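Long-range contacts in B-agarase (Saccharophagus degradans, PDB 4BQ2), which probably hydrolyses agarose chains from their ends at beta-1,4 linkages, as an exo-beta-agarase of glycoside hydrolase family 50: residues D622-N627 against L644-I649; S648-F653 against P691-A696; G485-N490 against L598-R603. One frame throughout, in Å; residues are numbered along the deposited sequence.

Contact 1 of 3, residues D622-N627 against L644-I649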
ATOM      1  N   ASP A 622     -19.402 -11.687  -2.662  1.00 17.17           N
ATOM      2  CA  ASP A 622     -19.173 -12.977  -3.328  1.00 17.70           C
ATOM      3  C   ASP A 622     -17.768 -13.466  -3.032  1.00 16.14           C
ATOM      4  O   ASP A 622     -17.541 -14.649  -2.865  1.00 17.29           O
ATOM      5  CB  ASP A 622     -19.377 -12.837  -4.834  1.00 17.21           C
ATOM      6  CG  ASP A 622     -20.817 -12.441  -5.190  1.00 18.32           C
ATOM      7  OD1 ASP A 622     -21.716 -13.292  -5.079  1.00 19.28           O
ATOM      8  OD2 ASP A 622     -21.061 -11.272  -5.524  1.00 16.73           O
ATOM      9  N   VAL A 623     -16.819 -12.530  -2.991  1.00 17.07           N
ATOM     10  CA  VAL A 623     -15.410 -12.850  -2.769  1.00 15.59           C
ATOM     11  C   VAL A 623     -14.895 -11.769  -1.778  1.00 15.97           C
ATOM     12  O   VAL A 623     -15.118 -10.578  -2.015  1.00 15.41           O
ATOM     13  CB  VAL A 623     -14.590 -12.764  -4.079  1.00 15.83           C
ATOM     14  CG1 VAL A 623     -13.129 -13.079  -3.806  1.00 16.01           C
ATOM     15  CG2 VAL A 623     -15.096 -13.737  -5.133  1.00 15.32           C
ATOM     16  N   VAL A 624     -14.243 -12.176  -0.682  1.00 14.56           N
ATOM     17  CA  VAL A 624     -13.714 -11.227   0.301  1.00 14.87           C
ATOM     18  C   VAL A 624     -12.301 -10.790  -0.104  1.00 15.16           C
ATOM     19  O   VAL A 624     -11.422 -11.647  -0.350  1.00 14.49           O
ATOM     20  CB  VAL A 624     -13.687 -11.838   1.727  1.00 15.22           C
ATOM     21  CG1 VAL A 624     -13.236 -10.783   2.727  1.00 14.52           C
ATOM     22  CG2 VAL A 624     -15.090 -12.332   2.124  1.00 16.17           C
ATOM     23  N   SER A 625     -12.057  -9.478  -0.182  1.00 15.11           N
ATOM     24  CA  SER A 625     -10.722  -8.990  -0.638  1.00 14.07           C
ATOM     25  C   SER A 625      -9.896  -8.434   0.499  1.00 14.13           C
ATOM     26  O   SER A 625     -10.425  -7.732   1.387  1.00 13.38           O
ATOM     27  CB  SER A 625     -10.857  -7.905  -1.712  1.00 13.82           C
ATOM     28  OG  SER A 625     -11.863  -7.003  -1.335  1.00 13.49           O
ATOM     29  N   TYR A 626      -8.606  -8.740   0.450  1.00 14.40           N
ATOM     30  CA  TYR A 626      -7.622  -8.273   1.433  1.00 14.75           C
ATOM     31  C   TYR A 626      -6.414  -7.733   0.658  1.00 14.29           C
ATOM     32  O   TYR A 626      -5.993  -8.326  -0.344  1.00 14.58           O
ATOM     33  CB  TYR A 626      -7.115  -9.430   2.304  1.00 14.39           C
ATOM     34  CG  TYR A 626      -8.198 -10.292   2.969  1.00 14.62           C
ATOM     35  CD1 TYR A 626      -8.732  -9.939   4.218  1.00 15.33           C
ATOM     36  CD2 TYR A 626      -8.696 -11.437   2.336  1.00 15.43           C
ATOM     37  CE1 TYR A 626      -9.724 -10.719   4.840  1.00 15.33           C
ATOM     38  CE2 TYR A 626      -9.688 -12.231   2.941  1.00 15.47           C
ATOM     39  CZ  TYR A 626     -10.197 -11.860   4.185  1.00 15.39           C
ATOM     40  OH  TYR A 626     -11.174 -12.634   4.783  1.00 15.20           O
ATOM     41  N   ASN A 627      -5.842  -6.642   1.148  1.00 14.05           N
ATOM     42  CA  ASN A 627      -4.534  -6.138   0.656  1.00 15.01           C
ATOM     43  C   ASN A 627      -3.515  -6.584   1.718  1.00 15.52           C
ATOM     44  O   ASN A 627      -3.699  -6.266   2.881  1.00 17.00           O
ATOM     45  CB  ASN A 627      -4.557  -4.600   0.602  1.00 14.97           C
ATOM     46  CG  ASN A 627      -5.504  -4.076  -0.453  1.00 15.17           C
ATOM     47  OD1 ASN A 627      -5.977  -4.847  -1.289  1.00 15.10           O
ATOM     48  ND2 ASN A 627      -5.817  -2.787  -0.403  1.00 14.66           N
ATOM     49  N   LEU A 644     -14.603 -19.201   7.828  1.00 22.98           N
ATOM     50  CA  LEU A 644     -15.463 -18.438   6.923  1.00 21.14           C
ATOM     51  C   LEU A 644     -15.816 -19.265   5.702  1.00 19.98           C
ATOM     52  O   LEU A 644     -16.931 -19.186   5.216  1.00 21.00           O
ATOM     53  CB  LEU A 644     -14.750 -17.162   6.441  1.00 21.87           C
ATOM     54  CG  LEU A 644     -14.331 -16.151   7.485  1.00 21.86           C
ATOM     55  CD1 LEU A 644     -13.569 -15.016   6.815  1.00 21.38           C
ATOM     56  CD2 LEU A 644     -15.565 -15.614   8.178  1.00 23.92           C
ATOM     57  N   ASP A 645     -14.850 -20.048   5.220  1.00 19.79           N
ATOM     58  CA  ASP A 645     -15.001 -20.855   4.010  1.00 20.43           C
ATOM     59  C   ASP A 645     -15.498 -19.988   2.841  1.00 19.31           C
ATOM     60  O   ASP A 645     -16.438 -20.386   2.141  1.00 17.91           O
ATOM     61  CB  ASP A 645     -15.974 -22.032   4.239  1.00 21.36           C
ATOM     62  CG  ASP A 645     -15.849 -23.113   3.163  1.00 23.45           C
ATOM     63  OD1 ASP A 645     -14.801 -23.151   2.462  1.00 22.73           O
ATOM     64  OD2 ASP A 645     -16.807 -23.925   3.023  1.00 22.14           O
ATOM     65  N   LYS A 646     -14.865 -18.825   2.629  1.00 17.24           N
ATOM     66  CA  LYS A 646     -15.231 -17.937   1.517  1.00 17.10           C
ATOM     67  C   LYS A 646     -14.079 -17.846   0.543  1.00 16.32           C
ATOM     68  O   LYS A 646     -12.914 -17.712   0.955  1.00 17.01           O
ATOM     69  CB  LYS A 646     -15.533 -16.472   1.954  1.00 17.73           C
ATOM     70  CG  LYS A 646     -16.805 -16.211   2.731  1.00 19.51           C
ATOM     71  CD  LYS A 646     -18.091 -16.302   1.892  1.00 19.11           C
ATOM     72  CE  LYS A 646     -18.224 -15.166   0.876  1.00 18.72           C
ATOM     73  NZ  LYS A 646     -19.590 -15.150   0.277  1.00 17.93           N
ATOM     74  N   PRO A 647     -14.402 -17.818  -0.747  1.00 16.65           N
ATOM     75  CA  PRO A 647     -13.377 -17.508  -1.720  1.00 15.46           C
ATOM     76  C   PRO A 647     -12.870 -16.097  -1.426  1.00 15.91           C
ATOM     77  O   PRO A 647     -13.638 -15.218  -0.996  1.00 16.16           O
ATOM     78  CB  PRO A 647     -14.113 -17.583  -3.051  1.00 15.83           C
ATOM     79  CG  PRO A 647     -15.556 -17.356  -2.711  1.00 15.23           C
ATOM     80  CD  PRO A 647     -15.736 -17.974  -1.361  1.00 15.13           C
ATOM     81  N   SER A 648     -11.573 -15.904  -1.635  1.00 16.33           N
ATOM     82  CA  SER A 648     -10.903 -14.685  -1.173  1.00 14.83           C
ATOM     83  C   SER A 648      -9.974 -14.185  -2.278  1.00 14.21           C
ATOM     84  O   SER A 648      -9.599 -14.924  -3.170  1.00 14.28           O
ATOM     85  CB  SER A 648     -10.110 -14.998   0.104  1.00 15.08           C
ATOM     86  OG  SER A 648     -10.992 -15.518   1.121  1.00 15.17           O
ATOM     87  N   ILE A 649      -9.601 -12.916  -2.226  1.00 14.22           N
ATOM     88  CA  ILE A 649      -8.642 -12.448  -3.213  1.00 13.05           C
ATOM     89  C   ILE A 649      -7.718 -11.467  -2.533  1.00 13.16           C
ATOM     90  O   ILE A 649      -8.165 -10.715  -1.662  1.00 12.95           O
ATOM     91  CB  ILE A 649      -9.349 -11.857  -4.472  1.00 13.48           C
ATOM     92  CG1 ILE A 649      -8.354 -11.553  -5.612  1.00 12.83           C
ATOM     93  CG2 ILE A 649     -10.230 -10.635  -4.144  1.00 12.54           C
ATOM     94  CD1 ILE A 649      -9.039 -11.090  -6.910  1.00 14.20           C
TER
HETATM   95  O   HOH W   1     -12.254 -14.634   3.330  1.00 17.96           O
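Tyr-626 lies alongside Ser-648 and reaches back toward Leu-644, illustrating how a side chain of one strand can tie it to the end of helix 641-644, which precedes the neighbouring strand. From CB the ring turns beside its own backbone N (chi1 -52°), a torsion that sends it back along the strand. CD2 comes 4.1 Å from Ile-649 O; CE2 follows, 4.0 Å from Ser-648 OG, and Ser-648 CB also sits at the ring's edge in its plane. At the tip, OH meets Leu-644 CD1 at 3.9 Å, the two side chains arriving from opposite directions, and shares a water with Ser-648. That water, also in the ring plane, is 2.7 Å from Tyr-626 OH and donates to Ser-648 OG, which in turn donates to Lys-646 O.

Behind this side chain the backbones run parallel: strands 624-627 and 648-652, joined through helices 635-638 and 641-644, are probably successive strands of the (beta/alpha)8 barrel. Val-624 N bonds to Pro-647 O in the carbonyl plane; Val-624 O accepts Ile-649 N at 2.9 Å, and Tyr-626 N reaches Ile-649 O over the same distance, almost straight at 163°. On the sheet face opposite Val-624 and Ser-648, Ile-649 CG2 fits between Val-623 CG1 and Ser-625 CB, 3.7 Å from the latter. Pro-647 CG rests 3.4 Å from Asp-622 O just before the strands begin. Lys-646, bent twice, crosses Val-624 at about a right angle before NZ bonds to Ala-621 O.

The chemistry thus divides: main-chain bonds set the parallel register, Ile-649 packs against Val-623 and Ser-625 on one face, and on the other a chain of bonds linking tyrosine, water, serine and a carbonyl gives buried hydroxyls partners, probably limiting the tyrosine's swing.

Contact 2 of 3, residues S648-F653 against P691-A696; sequences SIIGEF and PYFVGA
Ser-648 is joined to the 691-696 segment by main-chain bonds at both its ends, and the contact shows how a strand pair accommodates an extra residue. Among the backbone bonds, Val-694 N to Ser-648 O is short and nearly straight (2.8 Å, 168°), whereas Ser-648 N to Tyr-692 O is bent and weak. Further on, Ile-650 N donates to Gly-695 O at 3.1 Å. Between these bonds the pairing slips by one: Ser-648 stands beside Phe-693, but Ile-650 beside Ala-696, so Val-694 and Gly-695 together span what Ile-649 alone spans on the other strand. This is a beta bulge in a parallel pair. Weaker CA-H...O contacts support both paired positions, including Ala-696 CA to Ile-650 O at 3.3 Å.

A CH-pi interaction supplies the second kind of contact. Ser-648 CB lies over one face of the Phe-693 ring, 4.0 Å from its centroid and displaced toward the rim. Phe-693 CG sits beside its own backbone N (chi1 -77°), which brings the ring beside the serine.

Apolar packing continues along the same side of the sheet. Ile-650, angled across the Phe-693 ring, brings CD1 to 3.6 Å from its CE1, and Ile-650 CB packs 3.8 Å from Ala-696 CB. Phe-653 CE1 then approaches the same methyl at 4.2 Å. Helix 673-688 covers this row, with Tyr-683 on Ile-650, Val-687 on Phe-693 and Met-684 on Ala-696.

Strand 648-652, helix 673-688 and the adjacent parallel strand 693-699 form a beta-alpha-beta crossover. The unit is characteristic of the (beta/alpha)8 barrel of clan GH-A glycoside hydrolases, and strand 693-699, which also pairs in parallel with strand 280-287, is probably the last barrel strand, closing against the first.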
ATOM      1  N   SER A 648     -11.573 -15.904  -1.635  1.00 16.33           N
ATOM      2  CA  SER A 648     -10.903 -14.685  -1.173  1.00 14.83           C
ATOM      3  C   SER A 648      -9.974 -14.185  -2.278  1.00 14.21           C
ATOM      4  O   SER A 648      -9.599 -14.924  -3.170  1.00 14.28           O
ATOM      5  CB  SER A 648     -10.110 -14.998   0.104  1.00 15.08           C
ATOM      6  OG  SER A 648     -10.992 -15.518   1.121  1.00 15.17           O
ATOM      7  N   ILE A 649      -9.601 -12.916  -2.226  1.00 14.22           N
ATOM      8  CA  ILE A 649      -8.642 -12.448  -3.213  1.00 13.05           C
ATOM      9  C   ILE A 649      -7.718 -11.467  -2.533  1.00 13.16           C
ATOM     10  O   ILE A 649      -8.165 -10.715  -1.662  1.00 12.95           O
ATOM     11  CB  ILE A 649      -9.349 -11.857  -4.472  1.00 13.48           C
ATOM     12  CG1 ILE A 649      -8.354 -11.553  -5.612  1.00 12.83           C
ATOM     13  CG2 ILE A 649     -10.230 -10.635  -4.144  1.00 12.54           C
ATOM     14  CD1 ILE A 649      -9.039 -11.090  -6.910  1.00 14.20           C
ATOM     15  N   ILE A 650      -6.430 -11.516  -2.898  1.00 13.90           N
ATOM     16  CA  ILE A 650      -5.458 -10.458  -2.520  1.00 13.86           C
ATOM     17  C   ILE A 650      -5.547  -9.294  -3.526  1.00 13.87           C
ATOM     18  O   ILE A 650      -5.298  -9.481  -4.716  1.00 13.84           O
ATOM     19  CB  ILE A 650      -4.013 -11.001  -2.520  1.00 14.11           C
ATOM     20  CG1 ILE A 650      -3.840 -12.075  -1.421  1.00 14.82           C
ATOM     21  CG2 ILE A 650      -2.984  -9.847  -2.372  1.00 14.65           C
ATOM     22  CD1 ILE A 650      -3.999 -11.587   0.026  1.00 15.62           C
ATOM     23  N   GLY A 651      -5.944  -8.112  -3.062  1.00 12.57           N
ATOM     24  CA  GLY A 651      -6.150  -6.973  -3.984  1.00 13.39           C
ATOM     25  C   GLY A 651      -4.848  -6.266  -4.299  1.00 13.15           C
ATOM     26  O   GLY A 651      -4.734  -5.598  -5.354  1.00 13.43           O
ATOM     27  N   GLU A 652      -3.882  -6.410  -3.381  1.00 13.04           N
ATOM     28  CA  GLU A 652      -2.562  -5.724  -3.436  1.00 13.88           C
ATOM     29  C   GLU A 652      -1.489  -6.495  -2.685  1.00 14.13           C
ATOM     30  O   GLU A 652      -1.731  -6.972  -1.573  1.00 13.85           O
ATOM     31  CB  GLU A 652      -2.653  -4.332  -2.797  1.00 13.77           C
ATOM     32  CG  GLU A 652      -3.676  -3.448  -3.473  1.00 15.07           C
ATOM     33  CD  GLU A 652      -3.835  -2.085  -2.844  1.00 15.53           C
ATOM     34  OE1 GLU A 652      -3.003  -1.664  -1.988  1.00 15.55           O
ATOM     35  OE2 GLU A 652      -4.811  -1.438  -3.226  1.00 15.89           O
ATOM     36  N   PHE A 653      -0.317  -6.594  -3.313  1.00 14.81           N
ATOM     37  CA  PHE A 653       0.957  -6.882  -2.644  1.00 14.51           C
ATOM     38  C   PHE A 653       2.029  -6.279  -3.544  1.00 14.87           C
ATOM     39  O   PHE A 653       1.755  -5.909  -4.703  1.00 14.32           O
ATOM     40  CB  PHE A 653       1.210  -8.386  -2.444  1.00 14.92           C
ATOM     41  CG  PHE A 653       1.534  -9.159  -3.719  1.00 14.90           C
ATOM     42  CD1 PHE A 653       0.534  -9.456  -4.646  1.00 14.89           C
ATOM     43  CD2 PHE A 653       2.834  -9.650  -3.948  1.00 14.91           C
ATOM     44  CE1 PHE A 653       0.831 -10.189  -5.809  1.00 15.67           C
ATOM     45  CE2 PHE A 653       3.134 -10.396  -5.095  1.00 14.79           C
ATOM     46  CZ  PHE A 653       2.136 -10.655  -6.032  1.00 15.10           C
ATOM     47  N   PRO A 691      -5.996 -22.730   0.015  1.00 17.79           N
ATOM     48  CA  PRO A 691      -7.202 -23.173  -0.696  1.00 17.20           C
ATOM     49  C   PRO A 691      -8.338 -22.142  -0.737  1.00 17.00           C
ATOM     50  O   PRO A 691      -9.282 -22.327  -1.496  1.00 18.60           O
ATOM     51  CB  PRO A 691      -7.635 -24.430   0.083  1.00 17.55           C
ATOM     52  CG  PRO A 691      -7.005 -24.306   1.424  1.00 17.88           C
ATOM     53  CD  PRO A 691      -5.735 -23.520   1.234  1.00 17.45           C
ATOM     54  N   TYR A 692      -8.264 -21.088   0.080  1.00 16.46           N
ATOM     55  CA  TYR A 692      -9.276 -20.032   0.098  1.00 15.93           C
ATOM     56  C   TYR A 692      -9.093 -18.933  -0.949  1.00 15.82           C
ATOM     57  O   TYR A 692     -10.040 -18.202  -1.237  1.00 16.33           O
ATOM     58  CB  TYR A 692      -9.424 -19.462   1.521  1.00 17.35           C
ATOM     59  CG  TYR A 692      -9.791 -20.619   2.430  1.00 18.26           C
ATOM     60  CD1 TYR A 692     -11.070 -21.161   2.375  1.00 20.09           C
ATOM     61  CD2 TYR A 692      -8.823 -21.252   3.241  1.00 20.32           C
ATOM     62  CE1 TYR A 692     -11.418 -22.273   3.148  1.00 20.62           C
ATOM     63  CE2 TYR A 692      -9.164 -22.367   4.032  1.00 20.36           C
ATOM     64  CZ  TYR A 692     -10.457 -22.870   3.959  1.00 22.01           C
ATOM     65  OH  TYR A 692     -10.834 -23.950   4.713  1.00 21.89           O
ATOM     66  N   PHE A 693      -7.900 -18.822  -1.535  1.00 15.71           N
ATOM     67  CA  PHE A 693      -7.653 -17.705  -2.468  1.00 14.58           C
ATOM     68  C   PHE A 693      -7.910 -18.064  -3.892  1.00 13.90           C
ATOM     69  O   PHE A 693      -7.456 -19.103  -4.354  1.00 13.67           O
ATOM     70  CB  PHE A 693      -6.234 -17.116  -2.272  1.00 14.71           C
ATOM     71  CG  PHE A 693      -6.170 -16.241  -1.073  1.00 16.77           C
ATOM     72  CD1 PHE A 693      -6.562 -14.907  -1.158  1.00 16.81           C
ATOM     73  CD2 PHE A 693      -5.791 -16.754   0.157  1.00 16.77           C
ATOM     74  CE1 PHE A 693      -6.552 -14.080  -0.042  1.00 16.99           C
ATOM     75  CE2 PHE A 693      -5.763 -15.928   1.282  1.00 17.63           C
ATOM     76  CZ  PHE A 693      -6.149 -14.593   1.186  1.00 18.84           C
ATOM     77  N   VAL A 694      -8.681 -17.220  -4.566  1.00 13.66           N
ATOM     78  CA  VAL A 694      -8.895 -17.355  -6.006  1.00 14.01           C
ATOM     79  C   VAL A 694      -8.065 -16.442  -6.909  1.00 14.61           C
ATOM     80  O   VAL A 694      -8.244 -16.449  -8.137  1.00 15.54           O
ATOM     81  CB  VAL A 694     -10.380 -17.241  -6.387  1.00 14.19           C
ATOM     82  CG1 VAL A 694     -11.201 -18.212  -5.509  1.00 14.22           C
ATOM     83  CG2 VAL A 694     -10.878 -15.784  -6.251  1.00 14.81           C
ATOM     84  N   GLY A 695      -7.153 -15.689  -6.311  1.00 15.66           N
ATOM     85  CA  GLY A 695      -6.243 -14.836  -7.087  1.00 14.80           C
ATOM     86  C   GLY A 695      -5.478 -13.838  -6.225  1.00 15.08           C
ATOM     87  O   GLY A 695      -5.701 -13.721  -5.023  1.00 14.88           O
ATOM     88  N   ALA A 696      -4.602 -13.082  -6.872  1.00 14.91           N
ATOM     89  CA  ALA A 696      -3.785 -12.056  -6.197  1.00 15.90           C
ATOM     90  C   ALA A 696      -3.329 -11.039  -7.238  1.00 16.59           C
ATOM     91  O   ALA A 696      -2.787 -11.420  -8.277  1.00 18.65           O
ATOM     92  CB  ALA A 696      -2.559 -12.704  -5.567  1.00 14.84           C
TER

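Contact 3 of 3, residues G485-N490 against L598-R603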
ATOM      1  N   GLY A 485     -15.300  -8.996 -11.852  1.00 12.60           N
ATOM      2  CA  GLY A 485     -16.027  -8.590 -10.678  1.00 13.65           C
ATOM      3  C   GLY A 485     -15.799  -7.132 -10.385  1.00 14.31           C
ATOM      4  O   GLY A 485     -15.015  -6.470 -11.078  1.00 14.73           O
ATOM      5  N   VAL A 486     -16.459  -6.642  -9.333  1.00 14.76           N
ATOM      6  CA  VAL A 486     -16.439  -5.225  -8.974  1.00 14.67           C
ATOM      7  C   VAL A 486     -15.941  -5.026  -7.534  1.00 14.94           C
ATOM      8  O   VAL A 486     -16.582  -5.529  -6.607  1.00 14.89           O
ATOM      9  CB  VAL A 486     -17.883  -4.602  -9.070  1.00 15.99           C
ATOM     10  CG1 VAL A 486     -17.831  -3.113  -8.700  1.00 15.91           C
ATOM     11  CG2 VAL A 486     -18.497  -4.780 -10.472  1.00 15.93           C
ATOM     12  N   PHE A 487     -14.812  -4.301  -7.362  1.00 13.59           N
ATOM     13  CA  PHE A 487     -14.372  -3.777  -6.052  1.00 13.81           C
ATOM     14  C   PHE A 487     -15.091  -2.468  -5.759  1.00 14.00           C
ATOM     15  O   PHE A 487     -15.295  -1.636  -6.669  1.00 14.59           O
ATOM     16  CB  PHE A 487     -12.869  -3.453  -6.073  1.00 13.44           C
ATOM     17  CG  PHE A 487     -12.005  -4.680  -6.194  1.00 13.24           C
ATOM     18  CD1 PHE A 487     -11.873  -5.572  -5.116  1.00 13.54           C
ATOM     19  CD2 PHE A 487     -11.319  -4.945  -7.366  1.00 13.66           C
ATOM     20  CE1 PHE A 487     -11.070  -6.705  -5.226  1.00 12.99           C
ATOM     21  CE2 PHE A 487     -10.520  -6.095  -7.485  1.00 13.77           C
ATOM     22  CZ  PHE A 487     -10.400  -6.971  -6.406  1.00 13.36           C
ATOM     23  N   ILE A 488     -15.522  -2.291  -4.527  1.00 13.35           N
ATOM     24  CA  ILE A 488     -16.082  -0.992  -4.145  1.00 13.76           C
ATOM     25  C   ILE A 488     -15.300  -0.493  -2.924  1.00 13.79           C
ATOM     26  O   ILE A 488     -15.170  -1.212  -1.921  1.00 13.62           O
ATOM     27  CB  ILE A 488     -17.592  -1.051  -3.832  1.00 13.66           C
ATOM     28  CG1 ILE A 488     -18.422  -1.500  -5.059  1.00 14.45           C
ATOM     29  CG2 ILE A 488     -18.072   0.323  -3.324  1.00 15.08           C
ATOM     30  CD1 ILE A 488     -18.510  -0.524  -6.240  1.00 14.44           C
ATOM     31  N   ASP A 489     -14.767   0.727  -3.026  1.00 14.44           N
ATOM     32  CA  ASP A 489     -13.989   1.363  -1.929  1.00 14.47           C
ATOM     33  C   ASP A 489     -12.668   0.632  -1.695  1.00 14.50           C
ATOM     34  O   ASP A 489     -12.358  -0.283  -2.411  1.00 14.22           O
ATOM     35  CB  ASP A 489     -14.815   1.482  -0.633  1.00 15.50           C
ATOM     36  CG  ASP A 489     -15.889   2.560  -0.716  1.00 16.39           C
ATOM     37  OD1 ASP A 489     -15.780   3.491  -1.575  1.00 16.00           O
ATOM     38  OD2 ASP A 489     -16.862   2.471   0.085  1.00 17.64           O
ATOM     39  N   ASN A 490     -11.865   1.057  -0.708  1.00 15.08           N
ATOM     40  CA  ASN A 490     -10.547   0.505  -0.539  1.00 15.19           C
ATOM     41  C   ASN A 490      -9.973   0.953   0.798  1.00 15.61           C
ATOM     42  O   ASN A 490     -10.004   2.171   1.092  1.00 14.72           O
ATOM     43  CB  ASN A 490      -9.645   1.030  -1.672  1.00 15.13           C
ATOM     44  CG  ASN A 490      -8.207   0.591  -1.532  1.00 15.56           C
ATOM     45  OD1 ASN A 490      -7.917  -0.586  -1.703  1.00 17.28           O
ATOM     46  ND2 ASN A 490      -7.282   1.545  -1.291  1.00 14.90           N
ATOM     47  N   LEU A 598     -19.890 -10.559  -9.867  1.00 14.91           N
ATOM     48  CA  LEU A 598     -19.397 -10.779  -8.494  1.00 14.57           C
ATOM     49  C   LEU A 598     -19.074  -9.468  -7.811  1.00 14.97           C
ATOM     50  O   LEU A 598     -18.488  -8.544  -8.433  1.00 16.76           O
ATOM     51  CB  LEU A 598     -18.120 -11.619  -8.527  1.00 14.66           C
ATOM     52  CG  LEU A 598     -18.286 -12.998  -9.134  1.00 13.90           C
ATOM     53  CD1 LEU A 598     -16.914 -13.634  -9.325  1.00 13.77           C
ATOM     54  CD2 LEU A 598     -19.162 -13.814  -8.196  1.00 13.31           C
ATOM     55  N   TYR A 599     -19.476  -9.358  -6.548  1.00 13.99           N
ATOM     56  CA  TYR A 599     -19.119  -8.193  -5.775  1.00 13.78           C
ATOM     57  C   TYR A 599     -17.934  -8.624  -4.917  1.00 13.01           C
ATOM     58  O   TYR A 599     -17.997  -9.623  -4.211  1.00 13.13           O
ATOM     59  CB  TYR A 599     -20.308  -7.701  -4.911  1.00 14.80           C
ATOM     60  CG  TYR A 599     -19.909  -6.830  -3.737  1.00 15.04           C
ATOM     61  CD1 TYR A 599     -19.044  -5.741  -3.904  1.00 15.44           C
ATOM     62  CD2 TYR A 599     -20.443  -7.065  -2.470  1.00 15.69           C
ATOM     63  CE1 TYR A 599     -18.676  -4.948  -2.834  1.00 14.65           C
ATOM     64  CE2 TYR A 599     -20.092  -6.291  -1.383  1.00 15.96           C
ATOM     65  CZ  TYR A 599     -19.200  -5.243  -1.563  1.00 16.43           C
ATOM     66  OH  TYR A 599     -18.871  -4.472  -0.485  1.00 15.22           O
ATOM     67  N   LEU A 600     -16.864  -7.853  -4.963  1.00 13.64           N
ATOM     68  CA  LEU A 600     -15.577  -8.300  -4.430  1.00 13.60           C
ATOM     69  C   LEU A 600     -15.149  -7.631  -3.124  1.00 14.17           C
ATOM     70  O   LEU A 600     -13.966  -7.657  -2.776  1.00 14.32           O
ATOM     71  CB  LEU A 600     -14.491  -8.121  -5.501  1.00 13.61           C
ATOM     72  CG  LEU A 600     -14.786  -8.755  -6.873  1.00 14.87           C
ATOM     73  CD1 LEU A 600     -13.754  -8.230  -7.859  1.00 13.52           C
ATOM     74  CD2 LEU A 600     -14.784 -10.296  -6.824  1.00 13.24           C
ATOM     75  N   GLY A 601     -16.074  -7.024  -2.389  1.00 14.57           N
ATOM     76  CA  GLY A 601     -15.685  -6.504  -1.055  1.00 14.68           C
ATOM     77  C   GLY A 601     -14.969  -5.156  -1.083  1.00 15.86           C
ATOM     78  O   GLY A 601     -15.114  -4.416  -2.050  1.00 16.58           O
ATOM     79  N   ALA A 602     -14.177  -4.851  -0.045  1.00 15.30           N
ATOM     80  CA  ALA A 602     -13.734  -3.482   0.198  1.00 14.99           C
ATOM     81  C   ALA A 602     -12.239  -3.390   0.453  1.00 15.23           C
ATOM     82  O   ALA A 602     -11.739  -2.334   0.901  1.00 15.21           O
ATOM     83  CB  ALA A 602     -14.531  -2.858   1.362  1.00 15.78           C
ATOM     84  N   ARG A 603     -11.533  -4.490   0.150  1.00 14.44           N
ATOM     85  CA  ARG A 603     -10.062  -4.517   0.192  1.00 14.46           C
ATOM     86  C   ARG A 603      -9.491  -4.156   1.576  1.00 14.68           C
ATOM     87  O   ARG A 603      -8.994  -3.023   1.809  1.00 13.33           O
ATOM     88  CB  ARG A 603      -9.489  -3.617  -0.935  1.00 13.49           C
ATOM     89  CG  ARG A 603     -10.203  -3.882  -2.271  1.00 14.70           C
ATOM     90  CD  ARG A 603      -9.938  -2.776  -3.315  1.00 13.77           C
ATOM     91  NE  ARG A 603      -8.514  -2.643  -3.648  1.00 13.84           N
ATOM     92  CZ  ARG A 603      -7.843  -3.466  -4.473  1.00 13.36           C
ATOM     93  NH1 ARG A 603      -8.444  -4.505  -5.073  1.00 11.44           N
ATOM     94  NH2 ARG A 603      -6.562  -3.231  -4.728  1.00 12.68           N
TER
HETATM   95  O   HOH W   2     -17.140  -2.310  -0.637  1.00 14.09           O
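Asn-490 OD1 is gripped from two residues: Arg-603 NE donates to it at 2.9 Å, the oxygen lying close to the guanidinium plane, and Asn-627 ND2 adds a weak bond. The arginine chain bends once, at chi3 (61°), and this turn carries NH1 over the centre of the Phe-487 ring. The planes stand 81° apart, so the guanidinium meets the ring with an edge while the ring offers its face; this cation-pi pair has Arg-603 CZ 4.5 Å from the centroid. Leu-600 CD1 covers the opposite face in a CH-pi contact, 3.8 Å from the same centroid, leaving the phenyl group sandwiched between a cation and a methyl. The remaining arginine nitrogen, NH2, forms a salt bridge with Glu-652, which should further fix the guanidinium's rotation.

The backbones beneath are parallel neighbours, probably successive strands of the family's (beta/alpha)8 barrel, with Asn-490 and Arg-603 at the C-terminal ends, where such barrels carry their active sites; a glycerol is bound near Asn-490. Val-486 N bonds to Leu-598 O, and Val-486 O accepts Leu-600 N at 2.9 Å. Beyond the regular pairing, Ile-488 N makes a longer but straight bond to Gly-601 O (3.3 Å, 168°). At the start, Gly-485, lacking a side chain, admits Leu-600 CD1 to within 3.4 Å of its carbonyl C.

On the face bearing Val-486, the side chains of Ile-488 and Tyr-599 cross at about a right angle, CG1 of the first near CE1 of the second, against helix 565-593. A water in the tyrosine's ring plane donates to Ile-488 O at 2.6 Å and lies 2.8 Å from Tyr-599 OH.

In the fold
Along the chain, contact 3 closes first, contact 1 opens after it, and contact 2 begins on the strand where contact 1 ends. Strand 648-652 lies between 624-627 and 693-699 in one sheet, so the centres of contacts 1 and 2 are only about 7 Å apart. Contact 3 belongs to the separately counted parallel sheet of 431-435, 483-488 and 598-599, its centre about 10 Å from that of contact 1 and about 12 Å from that of contact 2. Ser-625 OG, bonded to Leu-600 O, bridges the two sheets, and Ile-649 packing on Phe-487 joins contacts 2 and 3. Together they trace consecutive staves of what is probably one catalytic barrel.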